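Long-range contact in protein arginine N-methyltransferase SFM1 (PDB 5C74), which uses S-adenosyl-L-methionine to monomethylate an arginine of the ribosomal protein S3 in yeast: residues E14-R25 / I191-L199. Residues are numbered along the deposited sequence; the frame is centred on the assembly and turned at random.
Sequences EWVILEYSQILR and ILPEGMLDL
Leu18, Gln22 and Arg25 meet Pro193, Glu194 and Met196 where helix 14-27 packs against a loop and the first turn of the helix that follows it, an example of C-terminal packing within a SPOUT-clan protein: apolar at one end, polar at the other. Helix 14-27 follows the first strand of the parallel sheet; residues 191-195 lead into helix 196-205, with Gly195 at its N-cap. At the apolar end Leu199 sends CD2 to Trp15 CB (3.7 Å), while Leu18 CD1 lies against Gly195 O (3.6 Å). Met196, bent at chi2 (66°) and chi3 (73°), turns its CE back onto Glu19 CG (3.7 Å). Lys202 and Leu205 of the second subunit pack beside this end, on Ile17 and Leu199. The Gln22 amide lies across Pro193, with Gln22 CD 3.5 Å from Pro193 CA. Gln22 OE1 accepts a straight, in-plane bond from Arg25 NH2 (3.0 Å) and a weak one from Glu194 N (3.3 Å). A lysine here would probably leave both donors without this shared acceptor and set a second positive charge beside Arg25. The Glu194 carboxylate stacks on the Arg25 guanidinium, planes 8° apart, giving a long salt bridge without a directed N-H. One water accepts from Arg25 NH2 and donates to Leu18 O and Glu194 O. Arg25 is thus oriented by neutral acceptors in its plane, whereas Glu194 probably contributes mainly electrostatic attraction over its face.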
loop_
_atom_site.group_PDB
_atom_site.type_symbol
_atom_site.label_atom_id
_atom_site.label_comp_id
_atom_site.label_asym_id
_atom_site.label_seq_id
_atom_site.Cartn_x
_atom_site.Cartn_y
_atom_site.Cartn_z
ATOM N N GLU A 14 -2.624 2.112 -3.273
ATOM C CA GLU A 14 -3.516 2.269 -4.408
ATOM C C GLU A 14 -2.733 2.247 -5.719
ATOM O O GLU A 14 -3.168 1.613 -6.684
ATOM C CB GLU A 14 -4.333 3.560 -4.272
ATOM C CG GLU A 14 -5.330 3.796 -5.395
ATOM C CD GLU A 14 -6.425 2.731 -5.483
ATOM O OE1 GLU A 14 -6.643 1.977 -4.501
ATOM O OE2 GLU A 14 -7.073 2.657 -6.549
ATOM N N TRP A 15 -1.563 2.884 -5.755
ATOM C CA TRP A 15 -0.811 2.906 -7.010
ATOM C C TRP A 15 -0.295 1.508 -7.350
ATOM O O TRP A 15 -0.274 1.132 -8.530
ATOM C CB TRP A 15 0.350 3.922 -6.972
ATOM C CG TRP A 15 1.467 3.662 -5.988
ATOM C CD1 TRP A 15 1.592 4.175 -4.724
ATOM C CD2 TRP A 15 2.635 2.865 -6.212
ATOM N NE1 TRP A 15 2.764 3.736 -4.148
ATOM C CE2 TRP A 15 3.425 2.934 -5.045
ATOM C CE3 TRP A 15 3.090 2.089 -7.290
ATOM C CZ2 TRP A 15 4.643 2.264 -4.921
ATOM C CZ3 TRP A 15 4.309 1.425 -7.169
ATOM C CH2 TRP A 15 5.064 1.515 -5.990
ATOM N N VAL A 16 0.074 0.728 -6.335
ATOM C CA VAL A 16 0.489 -0.666 -6.565
ATOM C C VAL A 16 -0.671 -1.516 -7.102
ATOM O O VAL A 16 -0.503 -2.350 -8.005
ATOM C CB VAL A 16 1.041 -1.311 -5.268
ATOM C CG1 VAL A 16 1.081 -2.817 -5.379
ATOM C CG2 VAL A 16 2.429 -0.774 -4.938
ATOM N N ILE A 17 -1.865 -1.299 -6.565
ATOM C CA ILE A 17 -3.040 -2.026 -7.063
ATOM C C ILE A 17 -3.291 -1.688 -8.532
ATOM O O ILE A 17 -3.592 -2.569 -9.344
ATOM C CB ILE A 17 -4.291 -1.707 -6.225
ATOM C CG1 ILE A 17 -4.117 -2.280 -4.807
ATOM C CG2 ILE A 17 -5.555 -2.279 -6.897
ATOM C CD1 ILE A 17 -5.206 -1.804 -3.798
ATOM N N LEU A 18 -3.146 -0.419 -8.887
ATOM C CA LEU A 18 -3.329 -0.042 -10.280
ATOM C C LEU A 18 -2.257 -0.681 -11.161
ATOM O O LEU A 18 -2.567 -1.151 -12.265
ATOM C CB LEU A 18 -3.315 1.480 -10.446
ATOM C CG LEU A 18 -4.440 2.217 -9.709
ATOM C CD1 LEU A 18 -4.327 3.729 -9.991
ATOM C CD2 LEU A 18 -5.796 1.687 -10.159
ATOM N N GLU A 19 -1.009 -0.702 -10.682
ATOM C CA GLU A 19 0.073 -1.318 -11.465
ATOM C C GLU A 19 -0.113 -2.813 -11.619
ATOM O O GLU A 19 0.018 -3.346 -12.732
ATOM C CB GLU A 19 1.436 -1.020 -10.845
ATOM C CG GLU A 19 1.784 0.464 -10.977
ATOM C CD GLU A 19 3.266 0.779 -10.778
ATOM O OE1 GLU A 19 4.041 -0.110 -10.334
ATOM O OE2 GLU A 19 3.643 1.933 -11.090
ATOM N N TYR A 20 -0.416 -3.500 -10.524
ATOM C CA TYR A 20 -0.669 -4.947 -10.617
ATOM C C TYR A 20 -1.858 -5.259 -11.524
ATOM O O TYR A 20 -1.828 -6.241 -12.269
ATOM C CB TYR A 20 -0.911 -5.553 -9.229
ATOM C CG TYR A 20 0.323 -5.640 -8.354
ATOM C CD1 TYR A 20 1.595 -5.323 -8.841
ATOM C CD2 TYR A 20 0.221 -6.065 -7.034
ATOM C CE1 TYR A 20 2.710 -5.411 -8.018
ATOM C CE2 TYR A 20 1.321 -6.150 -6.219
ATOM C CZ TYR A 20 2.558 -5.838 -6.705
ATOM O OH TYR A 20 3.624 -5.947 -5.848
ATOM N N SER A 21 -2.912 -4.440 -11.451
ATOM C CA SER A 21 -4.079 -4.642 -12.296
ATOM C C SER A 21 -3.693 -4.535 -13.760
ATOM O O SER A 21 -4.159 -5.320 -14.582
ATOM C CB SER A 21 -5.181 -3.623 -11.988
ATOM O OG SER A 21 -5.640 -3.778 -10.658
ATOM N N GLN A 22 -2.857 -3.548 -14.085
ATOM C CA GLN A 22 -2.425 -3.352 -15.466
ATOM C C GLN A 22 -1.604 -4.550 -15.937
ATOM O O GLN A 22 -1.772 -5.037 -17.064
ATOM C CB GLN A 22 -1.613 -2.059 -15.600
ATOM C CG GLN A 22 -1.157 -1.757 -17.026
ATOM C CD GLN A 22 -2.190 -1.010 -17.829
ATOM O OE1 GLN A 22 -3.382 -0.993 -17.491
ATOM N NE2 GLN A 22 -1.736 -0.361 -18.902
ATOM N N ILE A 23 -0.728 -5.041 -15.068
ATOM C CA ILE A 23 0.079 -6.232 -15.399
ATOM C C ILE A 23 -0.806 -7.449 -15.689
ATOM O O ILE A 23 -0.622 -8.140 -16.702
ATOM C CB ILE A 23 1.081 -6.543 -14.260
ATOM C CG1 ILE A 23 2.141 -5.426 -14.207
ATOM C CG2 ILE A 23 1.729 -7.910 -14.444
ATOM C CD1 ILE A 23 2.957 -5.357 -12.896
ATOM N N LEU A 24 -1.784 -7.689 -14.822
ATOM C CA LEU A 24 -2.712 -8.799 -15.010
ATOM C C LEU A 24 -3.489 -8.679 -16.314
ATOM O O LEU A 24 -3.704 -9.672 -17.004
ATOM C CB LEU A 24 -3.678 -8.898 -13.819
ATOM C CG LEU A 24 -3.042 -9.364 -12.508
ATOM C CD1 LEU A 24 -3.922 -9.001 -11.296
ATOM C CD2 LEU A 24 -2.806 -10.877 -12.548
ATOM N N ARG A 25 -3.912 -7.468 -16.662
ATOM C CA ARG A 25 -4.655 -7.282 -17.900
ATOM C C ARG A 25 -3.742 -7.541 -19.095
ATOM O O ARG A 25 -4.193 -8.042 -20.126
ATOM C CB ARG A 25 -5.262 -5.872 -17.983
ATOM C CG ARG A 25 -6.545 -5.721 -17.139
ATOM C CD ARG A 25 -7.218 -4.367 -17.329
ATOM N NE ARG A 25 -6.338 -3.283 -16.924
ATOM C CZ ARG A 25 -6.436 -2.616 -15.777
ATOM N NH1 ARG A 25 -7.400 -2.894 -14.912
ATOM N NH2 ARG A 25 -5.568 -1.656 -15.509
ATOM N N ILE A 191 2.861 5.096 -21.529
ATOM C CA ILE A 191 1.831 4.137 -21.174
ATOM C C ILE A 191 1.782 3.981 -19.667
ATOM O O ILE A 191 2.753 3.529 -19.059
ATOM C CB ILE A 191 2.088 2.766 -21.837
ATOM C CG1 ILE A 191 1.990 2.913 -23.365
ATOM C CG2 ILE A 191 1.104 1.709 -21.321
ATOM C CD1 ILE A 191 2.487 1.670 -24.133
ATOM N N LEU A 192 0.653 4.376 -19.086
ATOM C CA LEU A 192 0.420 4.277 -17.643
ATOM C C LEU A 192 -0.705 3.295 -17.370
ATOM O O LEU A 192 -1.585 3.134 -18.206
ATOM C CB LEU A 192 0.037 5.642 -17.048
ATOM C CG LEU A 192 0.932 6.878 -17.110
ATOM C CD1 LEU A 192 0.586 7.850 -15.993
ATOM C CD2 LEU A 192 2.383 6.532 -17.053
ATOM N N PRO A 193 -0.715 2.666 -16.179
ATOM C CA PRO A 193 -1.854 1.825 -15.798
ATOM C C PRO A 193 -3.149 2.615 -15.871
ATOM O O PRO A 193 -3.125 3.832 -15.641
ATOM C CB PRO A 193 -1.538 1.437 -14.340
ATOM C CG PRO A 193 -0.034 1.496 -14.269
ATOM C CD PRO A 193 0.347 2.670 -15.157
ATOM N N GLU A 194 -4.264 1.955 -16.175
ATOM C CA GLU A 194 -5.553 2.608 -16.067
ATOM C C GLU A 194 -5.662 3.238 -14.679
ATOM O O GLU A 194 -5.285 2.613 -13.683
ATOM C CB GLU A 194 -6.697 1.613 -16.305
ATOM C CG GLU A 194 -6.688 0.996 -17.705
ATOM C CD GLU A 194 -7.873 0.057 -17.959
ATOM O OE1 GLU A 194 -8.748 -0.081 -17.076
ATOM O OE2 GLU A 194 -7.926 -0.542 -19.053
ATOM N N GLY A 195 -6.133 4.482 -14.618
ATOM C CA GLY A 195 -6.348 5.126 -13.337
ATOM C C GLY A 195 -5.143 5.845 -12.750
ATOM O O GLY A 195 -5.296 6.635 -11.819
ATOM N N MET A 196 -3.945 5.574 -13.258
ATOM C CA MET A 196 -2.750 6.173 -12.640
ATOM C C MET A 196 -2.668 7.685 -12.865
ATOM O O MET A 196 -2.337 8.435 -11.942
ATOM C CB MET A 196 -1.464 5.515 -13.149
ATOM C CG MET A 196 -0.192 6.043 -12.426
ATOM S SD MET A 196 -0.095 5.614 -10.657
ATOM C CE MET A 196 0.279 3.864 -10.765
ATOM N N LEU A 197 -2.967 8.154 -14.075
ATOM C CA LEU A 197 -2.910 9.607 -14.302
ATOM C C LEU A 197 -3.920 10.317 -13.396
ATOM O O LEU A 197 -3.638 11.402 -12.850
ATOM C CB LEU A 197 -3.166 9.953 -15.768
ATOM C CG LEU A 197 -2.998 11.437 -16.130
ATOM C CD1 LEU A 197 -1.624 11.950 -15.692
ATOM C CD2 LEU A 197 -3.201 11.659 -17.621
ATOM N N ASP A 198 -5.093 9.707 -13.222
ATOM C CA ASP A 198 -6.079 10.234 -12.279
ATOM C C ASP A 198 -5.515 10.315 -10.869
ATOM O O ASP A 198 -5.758 11.290 -10.158
ATOM C CB ASP A 198 -7.349 9.378 -12.246
ATOM C CG ASP A 198 -8.254 9.626 -13.431
ATOM O OD1 ASP A 198 -7.998 10.579 -14.198
ATOM O OD2 ASP A 198 -9.219 8.852 -13.599
ATOM N N LEU A 199 -4.794 9.276 -10.455
ATOM C CA LEU A 199 -4.197 9.258 -9.116
ATOM C C LEU A 199 -3.136 10.360 -8.998
ATOM O O LEU A 199 -3.030 11.028 -7.968
ATOM C CB LEU A 199 -3.580 7.892 -8.824
ATOM C CG LEU A 199 -3.339 7.505 -7.370
ATOM C CD1 LEU A 199 -4.671 7.440 -6.619
ATOM C CD2 LEU A 199 -2.603 6.178 -7.275
HETATM O O HOH W 1 -4.858 -0.201 -13.503
#